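Local structure of ubiquitin-conjugating enzyme-like protein (Leishmania mexicana, 6ZM3) at residues 94-98 against 99-103; 83-87 against 88-92; 55-59 against 60-64. The protein is a ubiquitin-conjugating enzyme-like protein of the UEV family, and probably acts as a non-catalytic partner of an active E2 in ubiquitin-chain assembly. All coordinates share one frame; numbering follows the deposited sequence.

Interaction 1: 94-98 against 99-103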
loop_
_atom_site.group_PDB
_atom_site.type_symbol
_atom_site.label_atom_id
_atom_site.label_comp_id
_atom_site.label_asym_id
_atom_site.label_seq_id
_atom_site.Cartn_x
_atom_site.Cartn_y
_atom_site.Cartn_z
ATOM N N GLY B 94 8.312 -3.419 -15.143
ATOM C CA GLY B 94 7.845 -4.307 -14.078
ATOM C C GLY B 94 7.344 -5.678 -14.560
ATOM O O GLY B 94 7.010 -6.537 -13.736
ATOM N N THR B 95 7.221 -5.880 -15.883
ATOM C CA THR B 95 6.743 -7.155 -16.401
ATOM C C THR B 95 7.720 -8.289 -16.071
ATOM O O THR B 95 8.931 -8.149 -16.240
ATOM C CB THR B 95 6.493 -7.072 -17.912
ATOM O OG1 THR B 95 7.698 -6.600 -18.519
ATOM C CG2 THR B 95 5.402 -6.104 -18.298
ATOM N N VAL B 96 7.188 -9.437 -15.627
ATOM C CA VAL B 96 8.008 -10.636 -15.456
ATOM C C VAL B 96 8.206 -11.227 -16.845
ATOM O O VAL B 96 7.253 -11.536 -17.525
ATOM C CB VAL B 96 7.388 -11.642 -14.466
ATOM C CG1 VAL B 96 8.160 -12.956 -14.377
ATOM C CG2 VAL B 96 7.312 -11.036 -13.074
ATOM N N ASN B 97 9.470 -11.254 -17.280
ATOM C CA ASN B 97 9.913 -11.648 -18.614
ATOM C C ASN B 97 9.762 -13.159 -18.809
ATOM O O ASN B 97 10.297 -13.931 -18.025
ATOM C CB ASN B 97 11.394 -11.251 -18.752
ATOM C CG ASN B 97 11.907 -11.468 -20.150
ATOM O OD1 ASN B 97 12.063 -12.608 -20.560
ATOM N ND2 ASN B 97 12.148 -10.390 -20.873
ATOM N N ARG B 98 9.119 -13.544 -19.906
ATOM C CA ARG B 98 8.704 -14.911 -20.186
ATOM C C ARG B 98 9.867 -15.803 -20.628
ATOM O O ARG B 98 9.761 -17.030 -20.561
ATOM C CB ARG B 98 7.536 -14.894 -21.170
ATOM C CG ARG B 98 6.202 -14.626 -20.486
ATOM C CD ARG B 98 5.120 -14.138 -21.439
ATOM N NE ARG B 98 3.796 -14.593 -21.020
ATOM C CZ ARG B 98 3.035 -15.487 -21.655
ATOM N NH1 ARG B 98 3.446 -16.036 -22.789
ATOM N NH2 ARG B 98 1.855 -15.825 -21.154
ATOM N N GLU B 99 10.983 -15.189 -21.040
ATOM C CA GLU B 99 12.149 -15.953 -21.464
ATOM C C GLU B 99 13.189 -16.012 -20.345
ATOM O O GLU B 99 14.087 -16.847 -20.374
ATOM C CB GLU B 99 12.715 -15.416 -22.787
ATOM C CG GLU B 99 11.646 -15.226 -23.859
ATOM C CD GLU B 99 11.989 -15.649 -25.284
ATOM O OE1 GLU B 99 12.776 -14.932 -25.946
ATOM O OE2 GLU B 99 11.450 -16.683 -25.744
ATOM N N LYS B 100 13.094 -15.103 -19.369
ATOM C CA LYS B 100 14.108 -15.012 -18.325
ATOM C C LYS B 100 13.644 -15.638 -17.011
ATOM O O LYS B 100 14.487 -15.975 -16.180
ATOM C CB LYS B 100 14.527 -13.562 -18.069
ATOM C CG LYS B 100 15.319 -12.918 -19.202
ATOM C CD LYS B 100 15.381 -11.406 -19.114
ATOM C CE LYS B 100 16.352 -10.822 -20.117
ATOM N NZ LYS B 100 16.822 -9.481 -19.692
ATOM N N PHE B 101 12.326 -15.706 -16.764
ATOM C CA PHE B 101 11.889 -16.327 -15.512
ATOM C C PHE B 101 11.821 -17.836 -15.748
ATOM O O PHE B 101 11.036 -18.260 -16.587
ATOM C CB PHE B 101 10.526 -15.771 -15.069
ATOM C CG PHE B 101 10.025 -16.229 -13.713
ATOM C CD1 PHE B 101 10.896 -16.474 -12.662
ATOM C CD2 PHE B 101 8.673 -16.442 -13.500
ATOM C CE1 PHE B 101 10.438 -16.907 -11.426
ATOM C CE2 PHE B 101 8.217 -16.891 -12.265
ATOM C CZ PHE B 101 9.094 -17.105 -11.229
ATOM N N HIS B 102 12.626 -18.616 -15.015
ATOM C CA HIS B 102 12.750 -20.053 -15.264
ATOM C C HIS B 102 11.368 -20.720 -15.360
ATOM O O HIS B 102 11.107 -21.478 -16.285
ATOM C CB HIS B 102 13.719 -20.730 -14.277
ATOM C CG HIS B 102 13.137 -20.989 -12.926
ATOM N ND1 HIS B 102 12.966 -19.985 -11.986
ATOM C CD2 HIS B 102 12.677 -22.123 -12.354
ATOM C CE1 HIS B 102 12.452 -20.496 -10.891
ATOM N NE2 HIS B 102 12.263 -21.810 -11.094
ATOM N N VAL B 103 10.445 -20.361 -14.456
ATOM C CA VAL B 103 9.125 -20.964 -14.416
ATOM C C VAL B 103 8.371 -20.746 -15.717
ATOM O O VAL B 103 7.505 -21.524 -16.095
ATOM C CB VAL B 103 8.333 -20.350 -13.257
ATOM C CG1 VAL B 103 6.880 -20.814 -13.283
ATOM C CG2 VAL B 103 9.034 -20.651 -11.948
#
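Asn97 holds the backbone of the next residues with two oxygens, its side-chain OD1 and its own carbonyl O. The side chain forms an Asx turn. OD1 of Asn97 accepts the backbone N-H of Glu99, two residues on, at 2.8 Å. The Glu99 donor is tilted 25° from the carbonyl plane of the amide. The N-H of Lys100 also leans on OD1 of Asn97 at 3.0 Å, but its angle is poor and the bond is weak.

The backbone of Asn97 does the rest. Its O accepts Phe101 N at 3.0 Å. This is a bond to the fourth residue on, which makes an alpha turn before helix 102-105 of the UBC fold. The same O takes a weak second bond from Lys100 N at 3.3 Å. Lys100 N thus points between two oxygens of one residue. Phe101 itself is the N-cap of the helix.

The Asn97 amide is placed by its first torsion, with CG anti to the backbone N (chi1 -173°). This carries the amide over the turn, and chi2 of -70° turns OD1 to the two N-H groups. ND2 of the same amide is held by Asp91 OD1, which fixes which way round the amide sits.

Packing adds to these bonds. The Lys100 chain runs past the Asn97 amide, and CD of Lys100 comes within 3.6 Å of Asn97 CG. Its charged end then leads away. Beside the turn, Val96 and Phe101 meet as buried apolar groups. The Phe101 ring also meets Phe104 edge-to-face and rests on Leu120 of helix 113-125. The Val96 side chain meets the Phe101 ring at an oblique angle, with CG1 of Val96 3.6 Å from CD2 of Phe101.

Interaction 2: 83-87 against 88-92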
loop_
_atom_site.group_PDB
_atom_site.type_symbol
_atom_site.label_atom_id
_atom_site.label_comp_id
_atom_site.label_asym_id
_atom_site.label_seq_id
_atom_site.Cartn_x
_atom_site.Cartn_y
_atom_site.Cartn_z
ATOM N N SER B 83 5.235 -2.675 -7.257
ATOM C CA SER B 83 6.391 -2.203 -6.530
ATOM C C SER B 83 7.628 -2.358 -7.407
ATOM O O SER B 83 7.865 -3.449 -7.910
ATOM C CB SER B 83 6.579 -3.006 -5.259
ATOM O OG SER B 83 5.447 -2.909 -4.393
ATOM N N LYS B 84 8.444 -1.302 -7.494
ATOM C CA LYS B 84 9.693 -1.301 -8.249
ATOM C C LYS B 84 10.723 -2.251 -7.631
ATOM O O LYS B 84 10.958 -2.240 -6.422
ATOM C CB LYS B 84 10.276 0.115 -8.331
ATOM C CG LYS B 84 11.172 0.328 -9.545
ATOM C CD LYS B 84 11.587 1.764 -9.751
ATOM C CE LYS B 84 12.052 2.030 -11.163
ATOM N NZ LYS B 84 12.322 3.474 -11.341
ATOM N N VAL B 85 11.296 -3.094 -8.493
ATOM C CA VAL B 85 12.336 -4.041 -8.111
ATOM C C VAL B 85 13.464 -3.956 -9.131
ATOM O O VAL B 85 13.231 -3.579 -10.289
ATOM C CB VAL B 85 11.801 -5.487 -8.021
ATOM C CG1 VAL B 85 10.900 -5.673 -6.805
ATOM C CG2 VAL B 85 11.078 -5.920 -9.297
ATOM N N ASN B 86 14.662 -4.322 -8.655
ATOM C CA ASN B 86 15.813 -4.648 -9.493
ATOM C C ASN B 86 16.066 -6.154 -9.388
ATOM O O ASN B 86 16.646 -6.649 -8.408
ATOM C CB ASN B 86 17.049 -3.845 -9.078
ATOM C CG ASN B 86 18.298 -4.178 -9.878
ATOM O OD1 ASN B 86 18.207 -4.668 -11.012
ATOM N ND2 ASN B 86 19.463 -3.909 -9.287
ATOM N N LEU B 87 15.560 -6.859 -10.398
ATOM C CA LEU B 87 15.620 -8.308 -10.496
ATOM C C LEU B 87 15.739 -8.657 -11.973
ATOM O O LEU B 87 15.052 -8.094 -12.814
ATOM C CB LEU B 87 14.335 -8.885 -9.874
ATOM C CG LEU B 87 14.361 -10.375 -9.544
ATOM C CD1 LEU B 87 15.295 -10.643 -8.363
ATOM C CD2 LEU B 87 12.943 -10.897 -9.259
ATOM N N PRO B 88 16.638 -9.590 -12.356
ATOM C CA PRO B 88 16.913 -9.866 -13.770
ATOM C C PRO B 88 15.697 -10.229 -14.606
ATOM O O PRO B 88 15.540 -9.694 -15.695
ATOM C CB PRO B 88 17.940 -11.011 -13.742
ATOM C CG PRO B 88 18.585 -10.882 -12.393
ATOM C CD PRO B 88 17.496 -10.372 -11.456
ATOM N N CYS B 89 14.785 -11.060 -14.067
ATOM C CA CYS B 89 13.664 -11.514 -14.868
ATOM C C CYS B 89 12.561 -10.462 -14.954
ATOM O O CYS B 89 11.524 -10.706 -15.562
ATOM C CB CYS B 89 13.109 -12.839 -14.345
ATOM S SG CYS B 89 12.559 -12.739 -12.619
ATOM N N VAL B 90 12.766 -9.306 -14.313
ATOM C CA VAL B 90 11.764 -8.244 -14.359
ATOM C C VAL B 90 12.231 -7.124 -15.281
ATOM O O VAL B 90 13.293 -6.550 -15.049
ATOM C CB VAL B 90 11.520 -7.693 -12.944
ATOM C CG1 VAL B 90 10.433 -6.619 -12.983
ATOM C CG2 VAL B 90 11.098 -8.813 -11.999
ATOM N N ASP B 91 11.418 -6.806 -16.304
ATOM C CA ASP B 91 11.769 -5.754 -17.256
ATOM C C ASP B 91 11.540 -4.380 -16.643
ATOM O O ASP B 91 11.076 -4.267 -15.515
ATOM C CB ASP B 91 10.918 -5.803 -18.517
ATOM C CG ASP B 91 10.999 -7.106 -19.291
ATOM O OD1 ASP B 91 11.967 -7.843 -19.085
ATOM O OD2 ASP B 91 10.082 -7.360 -20.096
ATOM N N SER B 92 11.857 -3.325 -17.414
ATOM C CA SER B 92 11.925 -1.985 -16.847
ATOM C C SER B 92 10.520 -1.412 -16.627
ATOM O O SER B 92 10.365 -0.372 -15.987
ATOM C CB SER B 92 12.790 -1.070 -17.694
ATOM O OG SER B 92 12.196 -0.928 -18.978
HETATM O O HOH W 1 12.108 -3.340 -13.190
HETATM O O HOH W 2 14.166 -5.275 -12.921
#
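The peptide carbonyl of Leu87 is the flat group here, and Val90 N sits above its plane. Val90 N donates to Leu87 O at 3.0 Å, but lies 50° out of the carbonyl plane, so it is not aimed at a lone pair. This bond closes a type I beta turn from Leu87 to Val90, with Pro88 and Cys89 at its corners. Pro88 CD, bonded to the peptide nitrogen, lies 3.7 Å from Leu87 CG. The Leu87 side chain passes the proline ring at a slant.

The apolar side chains gather on one side of the turn. Leu87 CG is anti to its backbone N (chi1 -164°), and this sends the side chain toward Cys89, where CD2 of Leu87 lies 3.9 Å from SG. CG2 of Val90 touches the same leucine. Further back, Val85 CG2 meets Val90 CG1 at 3.8 Å, and these two side chains cross at about a right angle. Leu87 continues inward to Phe57 and to Met124 of helix 113-125. Cys89 continues to Leu120 of that helix.

Beyond the turn the two arms spread, and two waters bridge them. Water 2 stands between Leu87 N and Val90 O, accepting from Leu87 N at 3.3 Å and lying 2.6 Å from Val90 O, to which it can donate. Water 1 instead can donate to two carbonyls, Val85 O and Asp91 O, 2.7 Å from Asp91 O. Both waters have other acceptors nearby, so the sharing of their protons is less certain.

The chemistry implies a turn-tipped loop of the UBC fold, between strand 78-81 and helix 102-105, with one direct backbone bond at its tip. Behind the tip, water serves the backbone polar groups, while valine, leucine and cysteine hold the inner side by apolar contact.

Interaction 3: 55-59 against 60-64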
loop_
_atom_site.group_PDB
_atom_site.type_symbol
_atom_site.label_atom_id
_atom_site.label_comp_id
_atom_site.label_asym_id
_atom_site.label_seq_id
_atom_site.Cartn_x
_atom_site.Cartn_y
_atom_site.Cartn_z
ATOM N N THR B 55 18.698 -10.143 2.400
ATOM C CA THR B 55 18.724 -9.744 1.008
ATOM C C THR B 55 18.466 -8.237 1.025
ATOM O O THR B 55 18.095 -7.709 2.075
ATOM C CB THR B 55 17.674 -10.501 0.178
ATOM O OG1 THR B 55 16.367 -10.011 0.497
ATOM C CG2 THR B 55 17.694 -12.012 0.333
ATOM N N THR B 56 18.671 -7.564 -0.108
ATOM C CA THR B 56 18.373 -6.139 -0.220
ATOM C C THR B 56 16.884 -5.932 -0.500
ATOM O O THR B 56 16.408 -4.803 -0.554
ATOM C CB THR B 56 19.123 -5.521 -1.402
ATOM O OG1 THR B 56 18.943 -6.440 -2.479
ATOM C CG2 THR B 56 20.592 -5.307 -1.102
ATOM N N PHE B 57 16.144 -7.032 -0.655
ATOM C CA PHE B 57 14.693 -6.982 -0.756
ATOM C C PHE B 57 14.001 -7.146 0.604
ATOM O O PHE B 57 12.783 -7.005 0.652
ATOM C CB PHE B 57 14.185 -8.085 -1.690
ATOM C CG PHE B 57 14.714 -8.083 -3.105
ATOM C CD1 PHE B 57 15.899 -8.742 -3.417
ATOM C CD2 PHE B 57 14.009 -7.473 -4.138
ATOM C CE1 PHE B 57 16.402 -8.739 -4.711
ATOM C CE2 PHE B 57 14.482 -7.514 -5.444
ATOM C CZ PHE B 57 15.682 -8.146 -5.731
ATOM N N GLU B 58 14.740 -7.433 1.691
ATOM C CA GLU B 58 14.171 -8.052 2.886
ATOM C C GLU B 58 13.017 -7.231 3.461
ATOM O O GLU B 58 13.138 -6.021 3.631
ATOM C CB GLU B 58 15.202 -8.354 3.983
ATOM C CG GLU B 58 15.863 -7.132 4.593
ATOM C CD GLU B 58 16.960 -7.440 5.618
ATOM O OE1 GLU B 58 17.420 -6.508 6.270
ATOM O OE2 GLU B 58 17.341 -8.619 5.772
ATOM N N TYR B 59 11.918 -7.944 3.754
ATOM C CA TYR B 59 10.738 -7.474 4.476
ATOM C C TYR B 59 9.963 -6.404 3.700
ATOM O O TYR B 59 8.955 -5.906 4.203
ATOM C CB TYR B 59 11.021 -7.088 5.935
ATOM C CG TYR B 59 11.968 -7.988 6.693
ATOM C CD1 TYR B 59 11.720 -9.348 6.822
ATOM C CD2 TYR B 59 13.121 -7.481 7.279
ATOM C CE1 TYR B 59 12.592 -10.171 7.523
ATOM C CE2 TYR B 59 14.014 -8.291 7.959
ATOM C CZ TYR B 59 13.746 -9.644 8.079
ATOM O OH TYR B 59 14.624 -10.452 8.743
ATOM N N ARG B 60 10.393 -6.081 2.474
ATOM C CA ARG B 60 9.600 -5.169 1.669
ATOM C C ARG B 60 8.278 -5.854 1.323
ATOM O O ARG B 60 8.260 -7.018 0.892
ATOM C CB ARG B 60 10.286 -4.728 0.370
ATOM C CG ARG B 60 11.533 -3.867 0.579
ATOM C CD ARG B 60 12.288 -3.538 -0.686
ATOM N NE ARG B 60 13.366 -2.580 -0.422
ATOM C CZ ARG B 60 13.706 -1.618 -1.270
ATOM N NH1 ARG B 60 13.099 -1.522 -2.435
ATOM N NH2 ARG B 60 14.661 -0.761 -0.963
ATOM N N ILE B 61 7.176 -5.089 1.426
ATOM C CA ILE B 61 5.870 -5.594 1.004
ATOM C C ILE B 61 5.688 -5.264 -0.469
ATOM O O ILE B 61 5.402 -4.127 -0.817
ATOM C CB ILE B 61 4.738 -5.026 1.905
ATOM C CG1 ILE B 61 4.942 -5.512 3.340
ATOM C CG2 ILE B 61 3.366 -5.464 1.398
ATOM C CD1 ILE B 61 4.205 -4.708 4.381
ATOM N N LEU B 62 5.989 -6.229 -1.349
ATOM C CA LEU B 62 5.982 -5.941 -2.772
ATOM C C LEU B 62 4.648 -6.378 -3.383
ATOM O O LEU B 62 4.234 -7.528 -3.242
ATOM C CB LEU B 62 7.186 -6.672 -3.393
ATOM C CG LEU B 62 8.550 -6.386 -2.756
ATOM C CD1 LEU B 62 9.604 -7.284 -3.387
ATOM C CD2 LEU B 62 8.974 -4.920 -2.923
ATOM N N SER B 63 4.030 -5.498 -4.186
ATOM C CA SER B 63 2.725 -5.732 -4.778
ATOM C C SER B 63 2.895 -6.069 -6.258
ATOM O O SER B 63 3.731 -5.466 -6.941
ATOM C CB SER B 63 1.778 -4.537 -4.628
ATOM O OG SER B 63 1.378 -4.350 -3.251
ATOM N N LEU B 64 2.071 -7.012 -6.718
ATOM C CA LEU B 64 2.050 -7.453 -8.107
ATOM C C LEU B 64 0.621 -7.511 -8.626
ATOM O O LEU B 64 -0.337 -7.665 -7.856
ATOM C CB LEU B 64 2.685 -8.850 -8.164
ATOM C CG LEU B 64 4.124 -8.942 -7.673
ATOM C CD1 LEU B 64 4.188 -9.411 -6.208
ATOM C CD2 LEU B 64 4.905 -9.908 -8.588
#
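Two overlapping beta turns, one running into the other, lead the chain into strand 61-67, and Phe57 and Arg60 meet where the second one closes. The first turn is type I, from Thr55 to Glu58. The second is type II, from Phe57 to Arg60. Arg60 N donates to Phe57 O at 3.1 Å with an N-H...O angle of 158°. Tyr59 occupies the third position of the type II turn with a positive phi of 66°, a backbone shape more often taken by glycine.

CB and CG of Arg60 also lie against this oxygen, each 3.4 Å from Phe57 O. CG of Arg60 lies beside the backbone N (chi1 -66°) and the chain is extended to NE, passing over Phe57 O toward Thr56. NE of Arg60 ends 3.8 Å from Thr56 O, in an oblique approach. The guanidinium is held elsewhere, with NH2 bonded to Pro135 O.

The turns sit at the start of the third strand of the four-stranded antiparallel sheet of the UBC fold. Arg60 and Tyr59 make backbone bonds with Gly51, just past strand 44-50, so the loop folds back on its neighbour. Tyr59 O also has a weak hydrogen bond to a basic side chain of the other protein chain.

Within the first turn, Thr55 OG1 accepts a weak bond from Phe57 N at 3.2 Å, an ST turn. The closing bond from Glu58 N to Thr55 O is weak as well.

The Phe57 ring turns inward. It approaches Leu62 loosely, with CD2 of Phe57 4.5 Å from CD1 of Leu62, and both side chains rest on Met124 of helix 113-125.

How the interactions relate
Interaction 3 comes first along the chain. It closes the loop after strand 44-50 and starts strand 61-67. Interactions 2 and 1 follow, both between strand 78-81 and the first residues of the short helix 102-105. The three lie in series; none nests within or crosses another. Interaction 3 touches interaction 2: Ser83 OG lies 3.0 Å from Ser63 N, and Leu87 CD1 meets Phe57 CZ. Interaction 2 touches interaction 1, where Asn97 N reaches Cys89 O at 2.7 Å. Interactions 1 and 3 do not touch. The middle loop therefore joins the sheet to the segment entering helix 102-105, and all three contacts reach helix 113-125.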